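Local coordinates for beta-galactosidase/beta-glucuronidase (PDB 6MVF), which binds flavin mononucleotide and probably hydrolyses beta-linked sugar conjugates such as glucuronides as a member of glycoside hydrolase family 2, at residues G41-E46 with A56-D61; G64-T69 with D152-G157. All coordinates share one frame; numbering follows the deposited sequence.

Contact 1 (G41-E46 with A56-D61); sequences GERAAE and AVDGMD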
loop_
_atom_site.group_PDB
_atom_site.type_symbol
_atom_site.label_atom_id
_atom_site.label_comp_id
_atom_site.label_asym_id
_atom_site.label_seq_id
_atom_site.Cartn_x
_atom_site.Cartn_y
_atom_site.Cartn_z
ATOM N N GLY A 41 28.260 -8.467 -33.288
ATOM C CA GLY A 41 27.899 -9.869 -33.142
ATOM C C GLY A 41 28.359 -10.588 -31.891
ATOM O O GLY A 41 28.326 -11.822 -31.865
ATOM N N GLU A 42 28.765 -9.877 -30.839
ATOM C CA GLU A 42 29.291 -10.571 -29.667
ATOM C C GLU A 42 28.208 -11.266 -28.858
ATOM O O GLU A 42 28.536 -12.094 -28.003
ATOM C CB GLU A 42 30.038 -9.600 -28.759
ATOM C CG GLU A 42 31.232 -8.936 -29.404
ATOM C CD GLU A 42 31.002 -7.455 -29.660
ATOM O OE1 GLU A 42 29.842 -7.084 -29.993
ATOM O OE2 GLU A 42 31.981 -6.669 -29.523
ATOM N N ARG A 43 26.937 -10.930 -29.075
ATOM C CA ARG A 43 25.843 -11.526 -28.315
ATOM C C ARG A 43 24.611 -11.560 -29.196
ATOM O O ARG A 43 24.359 -10.616 -29.946
ATOM C CB ARG A 43 25.520 -10.758 -27.018
ATOM C CG ARG A 43 26.491 -11.043 -25.889
ATOM C CD ARG A 43 26.181 -10.301 -24.607
ATOM N NE ARG A 43 27.342 -10.352 -23.712
ATOM C CZ ARG A 43 27.463 -9.634 -22.597
ATOM N NH1 ARG A 43 26.482 -8.806 -22.234
ATOM N NH2 ARG A 43 28.564 -9.734 -21.851
ATOM N N ALA A 44 23.859 -12.651 -29.106
ATOM C CA ALA A 44 22.593 -12.714 -29.813
ATOM C C ALA A 44 21.658 -11.632 -29.278
ATOM O O ALA A 44 21.753 -11.223 -28.121
ATOM C CB ALA A 44 21.972 -14.103 -29.659
ATOM N N ALA A 45 20.768 -11.144 -30.140
ATOM C CA ALA A 45 19.777 -10.170 -29.706
ATOM C C ALA A 45 18.996 -10.693 -28.509
ATOM O O ALA A 45 18.816 -11.901 -28.336
ATOM C CB ALA A 45 18.818 -9.843 -30.840
ATOM N N GLU A 46 18.540 -9.766 -27.671
ATOM C CA GLU A 46 17.836 -10.104 -26.442
ATOM C C GLU A 46 16.870 -8.976 -26.094
ATOM O O GLU A 46 17.123 -7.804 -26.390
ATOM C CB GLU A 46 18.823 -10.342 -25.295
ATOM C CG GLU A 46 18.163 -10.588 -23.955
ATOM C CD GLU A 46 19.162 -10.753 -22.813
ATOM O OE1 GLU A 46 20.332 -10.324 -22.962
ATOM O OE2 GLU A 46 18.767 -11.316 -21.762
ATOM N N ALA A 56 26.523 -6.466 -16.400
ATOM C CA ALA A 56 26.041 -6.730 -15.045
ATOM C C ALA A 56 26.713 -7.939 -14.422
ATOM O O ALA A 56 26.854 -8.007 -13.199
ATOM C CB ALA A 56 24.532 -6.939 -15.053
ATOM N N VAL A 57 27.110 -8.916 -15.227
ATOM C CA VAL A 57 27.806 -10.093 -14.729
ATOM C C VAL A 57 29.295 -10.056 -15.076
ATOM O O VAL A 57 30.141 -10.174 -14.189
ATOM C CB VAL A 57 27.135 -11.391 -15.229
ATOM C CG1 VAL A 57 27.894 -12.613 -14.744
ATOM C CG2 VAL A 57 25.698 -11.417 -14.749
ATOM N N ASP A 58 29.645 -9.863 -16.355
ATOM C CA ASP A 58 31.066 -9.996 -16.684
ATOM C C ASP A 58 31.896 -8.841 -16.119
ATOM O O ASP A 58 33.114 -8.990 -15.955
ATOM C CB ASP A 58 31.276 -10.165 -18.202
ATOM C CG ASP A 58 30.930 -8.916 -19.020
ATOM O OD1 ASP A 58 30.392 -7.932 -18.460
ATOM O OD2 ASP A 58 31.196 -8.927 -20.251
ATOM N N GLY A 59 31.256 -7.718 -15.778
ATOM C CA GLY A 59 31.906 -6.590 -15.133
ATOM C C GLY A 59 32.328 -6.848 -13.698
ATOM O O GLY A 59 32.997 -5.988 -13.107
ATOM N N MET A 60 31.972 -8.020 -13.130
ATOM C CA MET A 60 32.364 -8.324 -11.758
ATOM C C MET A 60 32.500 -9.817 -11.439
ATOM O O MET A 60 32.623 -10.167 -10.252
ATOM C CB MET A 60 31.369 -7.670 -10.791
ATOM C CG MET A 60 30.022 -8.359 -10.644
ATOM S SD MET A 60 29.006 -7.431 -9.463
ATOM C CE MET A 60 28.428 -6.079 -10.471
ATOM N N ASP A 61 32.516 -10.713 -12.426
ATOM C CA ASP A 61 32.628 -12.133 -12.105
ATOM C C ASP A 61 34.065 -12.628 -12.130
ATOM O O ASP A 61 34.314 -13.790 -11.782
ATOM C CB ASP A 61 31.768 -12.982 -13.048
ATOM C CG ASP A 61 32.145 -12.801 -14.506
ATOM O OD1 ASP A 61 33.040 -11.971 -14.785
ATOM O OD2 ASP A 61 31.552 -13.490 -15.375
HETATM O O HOH W 1 30.913 -11.009 -22.222
#

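Contact 2 (G64-T69 with D152-G157); sequences GSYLRT and DFTFYG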
loop_
_atom_site.group_PDB
_atom_site.type_symbol
_atom_site.label_atom_id
_atom_site.label_comp_id
_atom_site.label_asym_id
_atom_site.label_seq_id
_atom_site.Cartn_x
_atom_site.Cartn_y
_atom_site.Cartn_z
ATOM N N GLY A 64 38.087 -12.039 -16.420
ATOM C CA GLY A 64 39.362 -11.491 -16.846
ATOM C C GLY A 64 39.244 -10.177 -17.584
ATOM O O GLY A 64 40.184 -9.376 -17.616
ATOM N N SER A 65 38.080 -9.956 -18.186
ATOM C CA SER A 65 37.794 -8.769 -18.976
ATOM C C SER A 65 36.323 -8.421 -18.756
ATOM O O SER A 65 35.671 -8.976 -17.865
ATOM C CB SER A 65 38.145 -9.040 -20.445
ATOM O OG SER A 65 37.903 -7.908 -21.265
ATOM N N TYR A 66 35.800 -7.487 -19.561
ATOM C CA TYR A 66 34.360 -7.265 -19.701
ATOM C C TYR A 66 34.091 -6.657 -21.069
ATOM O O TYR A 66 34.910 -5.895 -21.595
ATOM C CB TYR A 66 33.777 -6.360 -18.597
ATOM C CG TYR A 66 34.299 -4.926 -18.535
ATOM C CD1 TYR A 66 35.481 -4.616 -17.864
ATOM C CD2 TYR A 66 33.588 -3.880 -19.104
ATOM C CE1 TYR A 66 35.948 -3.310 -17.783
ATOM C CE2 TYR A 66 34.053 -2.564 -19.025
ATOM C CZ TYR A 66 35.235 -2.291 -18.365
ATOM O OH TYR A 66 35.686 -0.993 -18.287
ATOM N N LEU A 67 32.930 -6.993 -21.642
ATOM C CA LEU A 67 32.644 -6.611 -23.022
ATOM C C LEU A 67 32.516 -5.095 -23.124
ATOM O O LEU A 67 31.562 -4.503 -22.603
ATOM C CB LEU A 67 31.377 -7.305 -23.520
ATOM C CG LEU A 67 30.788 -6.849 -24.871
ATOM C CD1 LEU A 67 31.753 -7.067 -26.035
ATOM C CD2 LEU A 67 29.448 -7.534 -25.128
ATOM N N ARG A 68 33.478 -4.460 -23.790
ATOM C CA ARG A 68 33.373 -3.054 -24.162
ATOM C C ARG A 68 33.124 -2.987 -25.663
ATOM O O ARG A 68 33.860 -3.603 -26.441
ATOM C CB ARG A 68 34.630 -2.270 -23.770
ATOM C CG ARG A 68 35.045 -2.494 -22.306
ATOM C CD ARG A 68 36.247 -1.646 -21.907
ATOM N NE ARG A 68 35.949 -0.240 -22.159
ATOM C CZ ARG A 68 36.705 0.778 -21.771
ATOM N NH1 ARG A 68 37.833 0.547 -21.106
ATOM N NH2 ARG A 68 36.324 2.023 -22.050
ATOM N N THR A 69 32.071 -2.264 -26.060
ATOM C CA THR A 69 31.582 -2.294 -27.438
ATOM C C THR A 69 30.370 -1.390 -27.618
ATOM O O THR A 69 30.008 -0.627 -26.717
ATOM C CB THR A 69 31.196 -3.713 -27.859
ATOM O OG1 THR A 69 31.003 -3.760 -29.279
ATOM C CG2 THR A 69 29.900 -4.168 -27.139
ATOM N N ASP A 152 40.177 2.111 -11.282
ATOM C CA ASP A 152 39.978 0.843 -10.583
ATOM C C ASP A 152 38.488 0.618 -10.343
ATOM O O ASP A 152 38.018 0.605 -9.209
ATOM C CB ASP A 152 40.756 0.842 -9.269
ATOM C CG ASP A 152 40.646 -0.482 -8.500
ATOM O OD1 ASP A 152 40.718 -1.547 -9.136
ATOM O OD2 ASP A 152 40.524 -0.462 -7.255
ATOM N N PHE A 153 37.741 0.489 -11.436
ATOM C CA PHE A 153 36.329 0.129 -11.371
ATOM C C PHE A 153 35.814 -0.050 -12.785
ATOM O O PHE A 153 36.299 0.588 -13.726
ATOM C CB PHE A 153 35.453 1.154 -10.599
ATOM C CG PHE A 153 35.234 2.475 -11.305
ATOM C CD1 PHE A 153 36.147 3.511 -11.176
ATOM C CD2 PHE A 153 34.086 2.698 -12.055
ATOM C CE1 PHE A 153 35.940 4.747 -11.808
ATOM C CE2 PHE A 153 33.869 3.928 -12.694
ATOM C CZ PHE A 153 34.805 4.951 -12.575
ATOM N N THR A 154 34.827 -0.931 -12.906
ATOM C CA THR A 154 34.264 -1.310 -14.195
ATOM C C THR A 154 33.410 -0.191 -14.806
ATOM O O THR A 154 32.632 0.479 -14.118
ATOM C CB THR A 154 33.442 -2.586 -14.004
ATOM O OG1 THR A 154 34.279 -3.583 -13.413
ATOM C CG2 THR A 154 32.895 -3.103 -15.323
ATOM N N PHE A 155 33.568 0.003 -16.118
ATOM C CA PHE A 155 32.767 0.952 -16.892
ATOM C C PHE A 155 31.586 0.199 -17.487
ATOM O O PHE A 155 31.555 -0.131 -18.674
ATOM C CB PHE A 155 33.581 1.600 -18.008
ATOM C CG PHE A 155 34.878 2.192 -17.571
ATOM C CD1 PHE A 155 35.118 2.510 -16.237
ATOM C CD2 PHE A 155 35.860 2.442 -18.499
ATOM C CE1 PHE A 155 36.329 3.054 -15.848
ATOM C CE2 PHE A 155 37.058 2.979 -18.118
ATOM C CZ PHE A 155 37.299 3.289 -16.794
ATOM N N TYR A 156 30.602 -0.079 -16.644
ATOM C CA TYR A 156 29.408 -0.794 -17.083
ATOM C C TYR A 156 28.739 -0.054 -18.233
ATOM O O TYR A 156 28.419 1.132 -18.112
ATOM C CB TYR A 156 28.437 -0.935 -15.914
ATOM C CG TYR A 156 28.983 -1.619 -14.685
ATOM C CD1 TYR A 156 29.064 -3.015 -14.613
ATOM C CD2 TYR A 156 29.389 -0.872 -13.575
ATOM C CE1 TYR A 156 29.555 -3.645 -13.478
ATOM C CE2 TYR A 156 29.879 -1.496 -12.433
ATOM C CZ TYR A 156 29.949 -2.880 -12.390
ATOM O OH TYR A 156 30.415 -3.487 -11.259
ATOM N N GLY A 157 28.528 -0.742 -19.353
ATOM C CA GLY A 157 27.927 -0.111 -20.509
ATOM C C GLY A 157 26.412 -0.187 -20.474
ATOM O O GLY A 157 25.831 -1.084 -19.874
HETATM O O HOH W 2 37.870 -0.589 -16.219
#

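Contact 1 (G41-E46 with A56-D61)
Arg43 and Asp58 mark the nearest approach of the two backbones, yet their CA atoms are still 12.8 Å apart, so the irregular segments 41-46 and 56-61 meet through one pair of charged side chains, the long Arg43 and the short Asp58, and never pair as strands. The bridge is a salt bridge from Arg43 NH2 to Asp58 OD2, 3.2 Å long. Arg43 spans most of the gap with its chain stretched from CG to NE (chi2 -180°, chi3 -165°), and the two side chains arrive from opposite directions. Asp58 OD2 sits at the edge of the guanidinium, near its plane, but the carboxylate plane is turned 56° from that of the guanidinium; with a single oxygen engaged, this is a one-point pairing and not a two-pronged, coplanar one. A water reinforces it: Arg43 NH2 donates to this water over 2.7 Å, and the water in turn donates to Asp58 OD2 over 2.9 Å, closing a small triangle. Both charged groups have further partners that fix their rotation. Arg43 NH1 bonds to Trp54 O, while Asp58 OD2 also takes Leu67 N and Asp58 OD1 takes Asn55 ND2, an arrangement that would be expected to keep the carboxylate ionised. Within 56-61 the turn is tied by Met60 N to Val57 O (3.0 Å), and Val57 packs on Pro83 of the second subunit. The arrangement is a surface salt bridge between two connecting loops flanking the edge strand 46-48, in the sugar-binding domain of glycoside hydrolase family 2, a beta-sandwich.

Contact 2 (G64-T69 with D152-G157)
Tyr66 reaches over to Thr154 and Phe155 with both its ring and its hydroxyl, and hydrogen bonding uses the latter. Phe155 N donates to Tyr66 OH across 3.2 Å with an N-H...O angle of 155°, a moderately bent bond. Tyr66 OH also lies 3.0 Å from a water that donates to Phe153 O, so the phenol is linked to the 152-157 backbone at two points, directly at Phe155 N and through the water at Phe153 O. The second kind of interaction is CH-pi: the methyl Thr154 CG2 stands 3.7 Å from the centroid of the Tyr66 ring, directly over its centre, and therefore caps the middle of one face. Thr154 holds CG2 anti to its own N while OG1 is committed to Gly59 O, which separates its apolar and polar branches. Third comes the cationic group. Arg68, bent at chi3 (56°), lays one face of its guanidinium over Phe155 CD2, with NH2 and CD2 3.6 Å apart; the planes stand 85° to each other, with NH2 at the ring's edge and not above its face. Arg68 NH2 also bonds to Asn140 O. A leucine in place of Tyr66 has neither hydroxyl nor ring, and would probably leave Phe155 N without its acceptor and the Thr154 methyl without the aromatic face it caps. Segment 64-69 leads into strand 70-78 and segment 152-157 follows strand 131-139, which pairs antiparallel with 70-78; Thr154 also pairs by backbone with Gly539 and Phe153 packs on Phe538, both of strand 538-540.

In the fold
Contacts 1 and 2 follow one another along the chain, and their centres lie 10 Å apart in the sugar-binding domain. Two polar links join them: Asp58 OD2 receives Leu67 N at 2.9 Å, and Gly59 O pairs with Thr154 OG1 at 2.7 Å, probable hydrogen bonds both. Segment 56-61 is thus tied to both halves of contact 2, and Met60 CE packs 3.4 Å from Tyr156 OH. Segments 56-61 and 152-157 also reach the TIM barrel domain: Tyr156 OH bonds Asp304 OD2 and Met60 O bonds Arg551 NE. Neither contact touches the FMN pocket around Asp174, Tyr177 and Lys379.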